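PDB 5C1E: pectinesterase from Aspergillus niger, which catalyses hydrolysis of the methyl esters of pectin, releasing methanol and leaving free galacturonate carboxylates, and is probably involved in maceration and soft-rotting of plant tissue. Local coordinates for residues Ala186-Thr191 against Arg221-Leu226; Val225-Ile230 against Pro254-Tyr259; Ala120-Ala125 against Tyr143-Thr148. All coordinates share one frame; numbering follows the deposited sequence.

Contact 1: residues Ala186-Thr191 against Arg221-Leu226; sequences ASSRET and RPWRVL. With SO4 (sulfate ion), chain D; SO4 (sulfate ion), chain F; ACT (acetate ion), chain M.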
loop_
_atom_site.group_PDB
_atom_site.type_symbol
_atom_site.label_atom_id
_atom_site.label_comp_id
_atom_site.label_asym_id
_atom_site.label_seq_id
_atom_site.Cartn_x
_atom_site.Cartn_y
_atom_site.Cartn_z
ATOM N N ALA A 186 -5.475 4.278 9.002
ATOM C CA ALA A 186 -6.852 4.504 9.374
ATOM C C ALA A 186 -7.696 3.275 9.024
ATOM O O ALA A 186 -8.382 3.229 7.997
ATOM C CB ALA A 186 -7.379 5.766 8.694
ATOM N N SER A 187 -7.623 2.267 9.888
ATOM C CA SER A 187 -8.336 1.016 9.654
ATOM C C SER A 187 -9.826 1.195 9.907
ATOM O O SER A 187 -10.219 1.828 10.886
ATOM C CB SER A 187 -7.808 -0.106 10.539
ATOM O OG SER A 187 -8.699 -1.211 10.552
ATOM N N SER A 188 -10.627 0.594 9.029
ATOM C CA SER A 188 -12.083 0.597 9.145
ATOM C C SER A 188 -12.641 -0.754 9.634
ATOM O O SER A 188 -13.838 -1.037 9.474
ATOM C CB SER A 188 -12.718 0.990 7.803
ATOM O OG SER A 188 -12.202 0.177 6.765
ATOM N N ARG A 189 -11.812 -1.554 10.306
ATOM C CA ARG A 189 -12.324 -2.740 10.974
ATOM C C ARG A 189 -13.399 -2.314 11.980
ATOM O O ARG A 189 -13.183 -1.400 12.786
ATOM C CB ARG A 189 -11.196 -3.505 11.670
ATOM C CG ARG A 189 -11.661 -4.753 12.393
ATOM C CD ARG A 189 -10.490 -5.626 12.841
ATOM N NE ARG A 189 -10.944 -6.810 13.573
ATOM C CZ ARG A 189 -11.122 -6.895 14.900
ATOM N NH1 ARG A 189 -11.560 -8.026 15.425
ATOM N NH2 ARG A 189 -10.860 -5.874 15.720
ATOM N N GLU A 190 -14.563 -2.962 11.922
ATOM C CA GLU A 190 -15.710 -2.484 12.692
ATOM C C GLU A 190 -16.558 -3.532 13.429
ATOM O O GLU A 190 -17.474 -3.155 14.140
ATOM C CB GLU A 190 -16.606 -1.613 11.800
ATOM C CG GLU A 190 -17.440 -2.365 10.791
ATOM C CD GLU A 190 -18.138 -1.451 9.774
ATOM O OE1 GLU A 190 -18.978 -1.974 9.000
ATOM O OE2 GLU A 190 -17.869 -0.235 9.739
ATOM N N THR A 191 -16.240 -4.816 13.282
ATOM C CA THR A 191 -16.958 -5.887 13.984
ATOM C C THR A 191 -15.976 -6.883 14.547
ATOM O O THR A 191 -14.862 -7.022 14.044
ATOM C CB THR A 191 -17.960 -6.655 13.083
ATOM O OG1 THR A 191 -17.282 -7.271 11.966
ATOM C CG2 THR A 191 -19.065 -5.729 12.613
ATOM N N ARG A 221 -5.101 6.237 13.537
ATOM C CA ARG A 221 -6.340 6.581 14.208
ATOM C C ARG A 221 -7.456 5.682 13.667
ATOM O O ARG A 221 -7.336 5.136 12.559
ATOM C CB ARG A 221 -6.642 8.068 14.053
ATOM C CG ARG A 221 -6.832 8.516 12.610
ATOM C CD ARG A 221 -7.060 10.015 12.549
ATOM N NE ARG A 221 -7.502 10.424 11.224
ATOM C CZ ARG A 221 -8.262 11.492 10.980
ATOM N NH1 ARG A 221 -8.670 12.258 11.977
ATOM N NH2 ARG A 221 -8.628 11.783 9.743
ATOM N N PRO A 222 -8.532 5.500 14.441
ATOM C CA PRO A 222 -9.533 4.499 14.046
ATOM C C PRO A 222 -10.624 5.056 13.139
ATOM O O PRO A 222 -11.492 5.819 13.592
ATOM C CB PRO A 222 -10.113 4.034 15.378
ATOM C CG PRO A 222 -9.897 5.163 16.317
ATOM C CD PRO A 222 -8.702 5.945 15.839
ATOM N N TRP A 223 -10.605 4.657 11.874
ATOM C CA TRP A 223 -11.632 5.102 10.951
ATOM C C TRP A 223 -12.977 4.495 11.366
ATOM O O TRP A 223 -14.008 5.133 11.240
ATOM C CB TRP A 223 -11.232 4.768 9.517
ATOM C CG TRP A 223 -12.134 5.321 8.464
ATOM C CD1 TRP A 223 -12.988 6.374 8.579
ATOM C CD2 TRP A 223 -12.221 4.881 7.098
ATOM N NE1 TRP A 223 -13.636 6.586 7.394
ATOM C CE2 TRP A 223 -13.180 5.684 6.465
ATOM C CE3 TRP A 223 -11.584 3.883 6.359
ATOM C CZ2 TRP A 223 -13.526 5.518 5.122
ATOM C CZ3 TRP A 223 -11.937 3.701 5.023
ATOM C CH2 TRP A 223 -12.897 4.510 4.423
ATOM N N ARG A 224 -12.952 3.264 11.878
ATOM C CA ARG A 224 -14.116 2.643 12.514
ATOM C C ARG A 224 -13.668 2.080 13.860
ATOM O O ARG A 224 -12.465 2.068 14.156
ATOM C CB ARG A 224 -14.709 1.547 11.633
ATOM C CG ARG A 224 -15.213 2.045 10.279
ATOM C CD ARG A 224 -16.577 2.687 10.408
ATOM N NE ARG A 224 -17.111 3.108 9.112
ATOM C CZ ARG A 224 -16.835 4.270 8.523
ATOM N NH1 ARG A 224 -17.370 4.556 7.339
ATOM N NH2 ARG A 224 -16.022 5.153 9.089
ATOM N N VAL A 225 -14.618 1.593 14.652
ATOM C CA VAL A 225 -14.391 1.435 16.092
ATOM C C VAL A 225 -13.480 0.262 16.487
ATOM O O VAL A 225 -12.998 0.213 17.625
ATOM C CB VAL A 225 -15.715 1.344 16.880
ATOM C CG1 VAL A 225 -16.500 2.643 16.774
ATOM C CG2 VAL A 225 -16.570 0.171 16.415
ATOM N N LEU A 226 -13.248 -0.678 15.586
ATOM C CA LEU A 226 -12.449 -1.855 15.943
ATOM C C LEU A 226 -11.158 -1.983 15.121
ATOM O O LEU A 226 -10.624 -3.078 14.927
ATOM C CB LEU A 226 -13.317 -3.123 15.917
ATOM C CG LEU A 226 -14.187 -3.281 17.170
ATOM C CD1 LEU A 226 -15.295 -4.304 16.975
ATOM C CD2 LEU A 226 -13.363 -3.677 18.377
HETATM S S SO4 D . -16.732 8.302 6.882
HETATM O O1 SO4 D . -15.411 8.842 6.501
HETATM O O2 SO4 D . -17.759 9.338 6.643
HETATM O O3 SO4 D . -17.019 7.126 6.048
HETATM O O4 SO4 D . -16.709 7.955 8.320
HETATM S S SO4 F . -20.350 1.808 7.556
HETATM O O1 SO4 F . -19.057 1.786 6.832
HETATM O O2 SO4 F . -21.244 2.826 6.951
HETATM O O3 SO4 F . -20.979 0.469 7.464
HETATM O O4 SO4 F . -20.101 2.121 8.989
HETATM C C ACT M . -12.287 13.115 11.987
HETATM O O ACT M . -11.263 13.782 11.702
HETATM O OXT ACT M . -12.623 12.864 13.171
HETATM C CH3 ACT M . -13.143 12.595 10.869
HETATM O O HOH W 1 -5.791 2.876 12.299
#
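Ser187 and Arg224 begin the backbone bonding between Ala186-Thr191 and Arg221-Leu226. Ser187 O receives Arg224 N at 3.2 Å on an in-plane lone pair, and a weak bond from Trp223 N reaches the same oxygen. Ser187 N reaches the other segment through a water, which accepts from it and donates to Arg221 O. At the other end Arg189 O takes Leu226 N, and Arg189 NH2 donates to Leu226 O at 2.9 Å, on a lone pair in the carbonyl plane. With CG of Arg189 anti to the backbone N (chi1 180°) and the chain extended, its methylenes pass the same oxygen before the guanidinium reaches it; NE is engaged by Asp194 O.

The charged group centres on Arg224, which lies side by side with Glu190, the carboxylate and guanidinium planes 18° apart, nearly coplanar. Glu190 OE2 and Arg224 NE form a long salt bridge of 3.5 Å. Arg224 NH2 also donates to Trp223 O from above the carbonyl plane, at 2.9 Å. Two sulfates, probably from the crystallisation liquor, also bind here: one accepts from Arg224 NH1, Arg224 NH2 and Trp223 NE1, the other from Arg224 NE and NH1; they would help to offset the positive charge.

Among the carbon contacts, Leu226 CD1 lies against Thr191 C and Ala186 CB meets Trp223 CB; Ser188 CB nears Trp223 CE3 obliquely at 3.4 Å. Arg224 CZ stands above one indole face, displaced toward the rim.

Arg221 NH1 donates to an acetate of like origin, and its NE forms a salt bridge with Asp161, the predicted active-site residue. This loop, running off a strand of the parallel beta-helix, thus carries an arginine and a tryptophan to the edge of the probable catalytic site.

Contact 2: residues Val225-Ile230 against Pro254-Tyr259; sequences VLARVI and PLYYEY. With SO4 (sulfate ion), chain E.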
loop_
_atom_site.group_PDB
_atom_site.type_symbol
_atom_site.label_atom_id
_atom_site.label_comp_id
_atom_site.label_asym_id
_atom_site.label_seq_id
_atom_site.Cartn_x
_atom_site.Cartn_y
_atom_site.Cartn_z
ATOM N N VAL A 225 -14.618 1.593 14.652
ATOM C CA VAL A 225 -14.391 1.435 16.092
ATOM C C VAL A 225 -13.480 0.262 16.487
ATOM O O VAL A 225 -12.998 0.213 17.625
ATOM C CB VAL A 225 -15.715 1.344 16.880
ATOM C CG1 VAL A 225 -16.500 2.643 16.774
ATOM C CG2 VAL A 225 -16.570 0.171 16.415
ATOM N N LEU A 226 -13.248 -0.678 15.586
ATOM C CA LEU A 226 -12.449 -1.855 15.943
ATOM C C LEU A 226 -11.158 -1.983 15.121
ATOM O O LEU A 226 -10.624 -3.078 14.927
ATOM C CB LEU A 226 -13.317 -3.123 15.917
ATOM C CG LEU A 226 -14.187 -3.281 17.170
ATOM C CD1 LEU A 226 -15.295 -4.304 16.975
ATOM C CD2 LEU A 226 -13.363 -3.677 18.377
ATOM N N ALA A 227 -10.657 -0.838 14.671
ATOM C CA ALA A 227 -9.389 -0.724 13.977
ATOM C C ALA A 227 -8.334 -1.582 14.678
ATOM O O ALA A 227 -8.160 -1.452 15.884
ATOM C CB ALA A 227 -8.941 0.720 13.997
ATOM N N ARG A 228 -7.630 -2.418 13.921
ATOM C CA ARG A 228 -6.557 -3.245 14.477
ATOM C C ARG A 228 -5.258 -3.141 13.700
ATOM O O ARG A 228 -5.183 -3.541 12.532
ATOM C CB ARG A 228 -6.975 -4.709 14.533
ATOM C CG ARG A 228 -5.915 -5.608 15.164
ATOM C CD ARG A 228 -6.514 -6.881 15.732
ATOM N NE ARG A 228 -7.213 -7.651 14.721
ATOM C CZ ARG A 228 -7.950 -8.725 14.990
ATOM N NH1 ARG A 228 -8.057 -9.159 16.244
ATOM N NH2 ARG A 228 -8.569 -9.377 14.015
ATOM N N VAL A 229 -4.238 -2.614 14.365
ATOM C CA VAL A 229 -2.953 -2.351 13.722
ATOM C C VAL A 229 -1.817 -2.686 14.681
ATOM O O VAL A 229 -1.880 -2.312 15.857
ATOM C CB VAL A 229 -2.833 -0.872 13.351
ATOM C CG1 VAL A 229 -1.514 -0.596 12.647
ATOM C CG2 VAL A 229 -4.017 -0.425 12.474
ATOM N N ILE A 230 -0.802 -3.384 14.165
ATOM C CA ILE A 230 0.443 -3.642 14.906
ATOM C C ILE A 230 1.653 -3.156 14.116
ATOM O O ILE A 230 1.779 -3.445 12.916
ATOM C CB ILE A 230 0.606 -5.133 15.323
ATOM C CG1 ILE A 230 1.913 -5.315 16.110
ATOM C CG2 ILE A 230 0.561 -6.077 14.137
ATOM C CD1 ILE A 230 1.957 -6.605 16.896
ATOM N N PRO A 254 -9.935 0.705 19.615
ATOM C CA PRO A 254 -8.992 0.107 18.679
ATOM C C PRO A 254 -8.105 -0.931 19.340
ATOM O O PRO A 254 -7.891 -0.888 20.554
ATOM C CB PRO A 254 -8.140 1.299 18.213
ATOM C CG PRO A 254 -8.196 2.241 19.343
ATOM C CD PRO A 254 -9.610 2.109 19.893
ATOM N N LEU A 255 -7.615 -1.853 18.530
ATOM C CA LEU A 255 -6.614 -2.832 18.952
ATOM C C LEU A 255 -5.278 -2.436 18.312
ATOM O O LEU A 255 -4.943 -2.810 17.167
ATOM C CB LEU A 255 -7.028 -4.248 18.554
ATOM C CG LEU A 255 -8.294 -4.853 19.186
ATOM C CD1 LEU A 255 -8.290 -4.688 20.701
ATOM C CD2 LEU A 255 -9.561 -4.238 18.630
ATOM N N TYR A 256 -4.546 -1.639 19.066
ATOM C CA TYR A 256 -3.295 -1.027 18.633
ATOM C C TYR A 256 -2.096 -1.539 19.440
ATOM O O TYR A 256 -2.057 -1.435 20.670
ATOM C CB TYR A 256 -3.414 0.477 18.803
ATOM C CG TYR A 256 -4.272 1.214 17.786
ATOM C CD1 TYR A 256 -4.567 0.673 16.534
ATOM C CD2 TYR A 256 -4.771 2.490 18.084
ATOM C CE1 TYR A 256 -5.326 1.392 15.600
ATOM C CE2 TYR A 256 -5.529 3.205 17.173
ATOM C CZ TYR A 256 -5.802 2.664 15.939
ATOM O OH TYR A 256 -6.515 3.398 15.037
ATOM N N TYR A 257 -1.094 -2.040 18.724
ATOM C CA TYR A 257 0.016 -2.753 19.331
ATOM C C TYR A 257 1.354 -2.286 18.792
ATOM O O TYR A 257 1.476 -1.900 17.622
ATOM C CB TYR A 257 -0.072 -4.230 18.998
ATOM C CG TYR A 257 -1.368 -4.923 19.324
ATOM C CD1 TYR A 257 -1.570 -5.478 20.572
ATOM C CD2 TYR A 257 -2.368 -5.060 18.375
ATOM C CE1 TYR A 257 -2.725 -6.164 20.873
ATOM C CE2 TYR A 257 -3.533 -5.747 18.661
ATOM C CZ TYR A 257 -3.718 -6.281 19.912
ATOM O OH TYR A 257 -4.868 -6.963 20.222
ATOM N N GLU A 258 2.365 -2.358 19.646
ATOM C CA GLU A 258 3.747 -2.276 19.192
ATOM C C GLU A 258 4.559 -3.432 19.762
ATOM O O GLU A 258 4.325 -3.860 20.887
ATOM C CB GLU A 258 4.362 -0.974 19.624
ATOM C CG GLU A 258 3.863 0.233 18.862
ATOM C CD GLU A 258 4.416 1.500 19.470
ATOM O OE1 GLU A 258 5.488 1.939 19.003
ATOM O OE2 GLU A 258 3.807 2.019 20.433
ATOM N N TYR A 259 5.504 -3.952 18.988
ATOM C CA TYR A 259 6.346 -5.040 19.475
ATOM C C TYR A 259 7.743 -4.954 18.883
ATOM O O TYR A 259 7.915 -5.089 17.674
ATOM C CB TYR A 259 5.746 -6.416 19.162
ATOM C CG TYR A 259 6.579 -7.521 19.771
ATOM C CD1 TYR A 259 6.435 -7.859 21.116
ATOM C CD2 TYR A 259 7.552 -8.182 19.027
ATOM C CE1 TYR A 259 7.218 -8.839 21.697
ATOM C CE2 TYR A 259 8.343 -9.164 19.602
ATOM C CZ TYR A 259 8.168 -9.485 20.941
ATOM O OH TYR A 259 8.935 -10.463 21.532
HETATM S S SO4 E . -9.812 -12.199 16.038
HETATM O O1 SO4 E . -8.535 -12.811 16.480
HETATM O O2 SO4 E . -9.752 -11.867 14.600
HETATM O O3 SO4 E . -10.921 -13.144 16.286
HETATM O O4 SO4 E . -10.056 -10.986 16.858
HETATM O O HOH W 2 -6.789 -8.478 18.791
#
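With CG anti to the backbone N (chi1 -177°), Arg228 lays that carbon 3.8 Å from Leu255 CB; a bend at chi3 (58°) then turns NE out of the extended line. Tyr256 has CG beside its own backbone N (chi1 -75°); of its ring, CE1 lies 3.8 Å from Val229 CG2 and also nears Ala227 CB, just before that strand. Pro254 CB sits over the centre of one face of this ring, and Trp245 stacks on it. Among the residues on the opposite side of the sheet, Ile230 CG1 packs 3.7 Å from Tyr257 CB.

Three backbone bonds set the parallel register: Leu255 N to Ala227 O at 2.7 Å, then Val229 N to Leu255 O and Tyr257 N to Val229 O. A water links Arg228 NH1 with Tyr257 OH.

Arg228 NH1 and NH2 each donate to a different oxygen of one sulfate, while the guanidinium makes a cation-pi contact with Trp197. Because Arg189 NE lies close to NH2, the two positive groups probably raise the local potential, and the anion, probably from the crystallisation liquor, would ease their repulsion.

Contact 3: residues Ala120-Ala125 against Tyr143-Thr148; sequences ALVGNA and YVKAGT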
loop_
_atom_site.group_PDB
_atom_site.type_symbol
_atom_site.label_atom_id
_atom_site.label_comp_id
_atom_site.label_asym_id
_atom_site.label_seq_id
_atom_site.Cartn_x
_atom_site.Cartn_y
_atom_site.Cartn_z
ATOM N N ALA A 120 -4.210 7.028 -4.586
ATOM C CA ALA A 120 -3.240 6.566 -5.582
ATOM C C ALA A 120 -3.624 5.172 -6.061
ATOM O O ALA A 120 -3.873 4.980 -7.239
ATOM C CB ALA A 120 -1.835 6.580 -5.026
ATOM N N LEU A 121 -3.709 4.211 -5.150
ATOM C CA LEU A 121 -4.136 2.863 -5.506
ATOM C C LEU A 121 -5.136 2.323 -4.502
ATOM O O LEU A 121 -4.987 2.532 -3.288
ATOM C CB LEU A 121 -2.947 1.897 -5.647
ATOM C CG LEU A 121 -3.312 0.460 -6.062
ATOM C CD1 LEU A 121 -2.274 -0.138 -6.988
ATOM C CD2 LEU A 121 -3.520 -0.441 -4.855
ATOM N N VAL A 122 -6.192 1.685 -5.014
ATOM C CA VAL A 122 -7.100 0.958 -4.145
ATOM C C VAL A 122 -6.925 -0.532 -4.416
ATOM O O VAL A 122 -6.935 -0.992 -5.575
ATOM C CB VAL A 122 -8.586 1.415 -4.231
ATOM C CG1 VAL A 122 -9.067 1.550 -5.649
ATOM C CG2 VAL A 122 -9.498 0.462 -3.459
ATOM N N GLY A 123 -6.735 -1.263 -3.333
ATOM C CA GLY A 123 -6.719 -2.710 -3.365
ATOM C C GLY A 123 -8.025 -3.240 -2.839
ATOM O O GLY A 123 -8.330 -3.077 -1.662
ATOM N N ASN A 124 -8.814 -3.860 -3.711
ATOM C CA ASN A 124 -10.145 -4.340 -3.330
ATOM C C ASN A 124 -10.404 -5.732 -3.896
ATOM O O ASN A 124 -11.309 -5.940 -4.706
ATOM C CB ASN A 124 -11.202 -3.327 -3.776
ATOM C CG ASN A 124 -12.595 -3.672 -3.297
ATOM O OD1 ASN A 124 -12.769 -4.362 -2.299
ATOM N ND2 ASN A 124 -13.596 -3.203 -4.023
ATOM N N ALA A 125 -9.597 -6.672 -3.429
ATOM C CA ALA A 125 -9.621 -8.071 -3.859
ATOM C C ALA A 125 -8.662 -8.877 -2.974
ATOM O O ALA A 125 -7.907 -8.322 -2.172
ATOM C CB ALA A 125 -9.213 -8.189 -5.317
ATOM N N TYR A 143 -5.482 2.906 -0.446
ATOM C CA TYR A 143 -6.759 2.446 0.050
ATOM C C TYR A 143 -6.712 0.944 0.065
ATOM O O TYR A 143 -6.963 0.316 -0.955
ATOM C CB TYR A 143 -7.867 2.950 -0.851
ATOM C CG TYR A 143 -9.293 2.801 -0.347
ATOM C CD1 TYR A 143 -9.596 2.331 0.935
ATOM C CD2 TYR A 143 -10.346 3.159 -1.163
ATOM C CE1 TYR A 143 -10.919 2.223 1.368
ATOM C CE2 TYR A 143 -11.661 3.067 -0.738
ATOM C CZ TYR A 143 -11.945 2.607 0.531
ATOM O OH TYR A 143 -13.276 2.513 0.934
ATOM N N VAL A 144 -6.311 0.381 1.210
ATOM C CA VAL A 144 -6.321 -1.070 1.380
ATOM C C VAL A 144 -7.753 -1.449 1.808
ATOM O O VAL A 144 -8.043 -1.708 2.967
ATOM C CB VAL A 144 -5.217 -1.551 2.335
ATOM C CG1 VAL A 144 -3.851 -1.248 1.716
ATOM C CG2 VAL A 144 -5.296 -0.927 3.728
ATOM N N LYS A 145 -8.649 -1.421 0.838
ATOM C CA LYS A 145 -10.074 -1.371 1.119
ATOM C C LYS A 145 -10.603 -2.675 1.689
ATOM O O LYS A 145 -11.339 -2.684 2.686
ATOM C CB LYS A 145 -10.846 -1.010 -0.165
ATOM C CG LYS A 145 -12.354 -1.013 0.017
ATOM C CD LYS A 145 -13.055 -0.536 -1.250
ATOM C CE LYS A 145 -14.515 -0.242 -0.952
ATOM N NZ LYS A 145 -15.238 0.058 -2.203
ATOM N N ALA A 146 -10.247 -3.777 1.034
ATOM C CA ALA A 146 -10.691 -5.095 1.472
ATOM C C ALA A 146 -9.817 -6.183 0.879
ATOM O O ALA A 146 -9.138 -5.972 -0.132
ATOM C CB ALA A 146 -12.137 -5.330 1.068
ATOM N N GLY A 147 -9.885 -7.357 1.494
ATOM C CA GLY A 147 -9.153 -8.527 1.045
ATOM C C GLY A 147 -7.762 -8.680 1.633
ATOM O O GLY A 147 -7.245 -7.776 2.297
ATOM N N THR A 148 -7.160 -9.837 1.380
ATOM C CA THR A 148 -5.831 -10.148 1.883
ATOM C C THR A 148 -4.801 -9.561 0.928
ATOM O O THR A 148 -4.911 -9.714 -0.290
ATOM C CB THR A 148 -5.634 -11.656 2.046
ATOM O OG1 THR A 148 -5.995 -12.323 0.837
ATOM C CG2 THR A 148 -6.506 -12.163 3.182
#
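Val122 and Tyr143 lie side by side and point the same way from paired positions on two parallel strands. CG2 of Val122 is anti to its backbone N and reaches Tyr143 CD2 at 3.6 Å, coming to the ring obliquely. Lys145 adds to the same cluster from within the second strand: its CB stands 3.6 Å above one face of the Tyr143 ring, displaced toward the rim, and is 3.9 Å from Val122 CG2. Phe164 stacks with the tyrosine.

Asn124 and Lys145 cross at a slant. The lysine chain is fully extended, and its CD passes 3.8 Å from Asn124 CG, a contact of methylene against amide, while NZ goes on to a salt bridge with Asp89 OD2. The amide oxygen, OD1, rests against Ala146 CB.

The backbone beneath starts regularly and then loses step. Tyr143 N donates to Leu121 O and Gly123 N to Tyr143 O, each at 2.9 Å. Beyond them Val144 centres an inverse gamma turn, and Gly123 O receives weak bonds from both Lys145 N and Ala146 N. Val122 therefore pairs with Tyr143 but Asn124 with Ala146, one residue more being taken up by the second strand. Ala125 N reaches Ala146 O by another weak bond. Next, Gly147 CA makes a CH...O contact with Ala125 O; at its positive phi of 89° a CB would be pressed against the carbonyl before it and into Ala125 O.

After this glycine the chain bends away toward strand 148-152, and Thr148 OG1 bonds Gln127 N of the coil before. Successive coils whose parallel strands pair side by side, here with one extra residue in the second, followed by a sharp turn into the next sheet, are characteristic of the parallel beta-helix.

From the N terminus, contact 3 closes first: the chain leaves 120-125, makes a coil of the beta-helix and returns at 143-148, joining neighbouring strands of one sheet. Contact 1 opens later on that same sheet, at 186-191, and closes on the loop 221-226. Contact 2 shares Val225 and Leu226 with it and closes at 254-259 on the last strand of a different sheet. None nests within another; contact 3 is complete before contact 1 opens, and contact 2 starts on the last two residues of contact 1. Contacts 1 and 2 also touch where Tyr256 OH packs near Pro222, whereas contact 1 meets contact 3 through Trp223 and Tyr143. Contacts 2 and 3 do not touch.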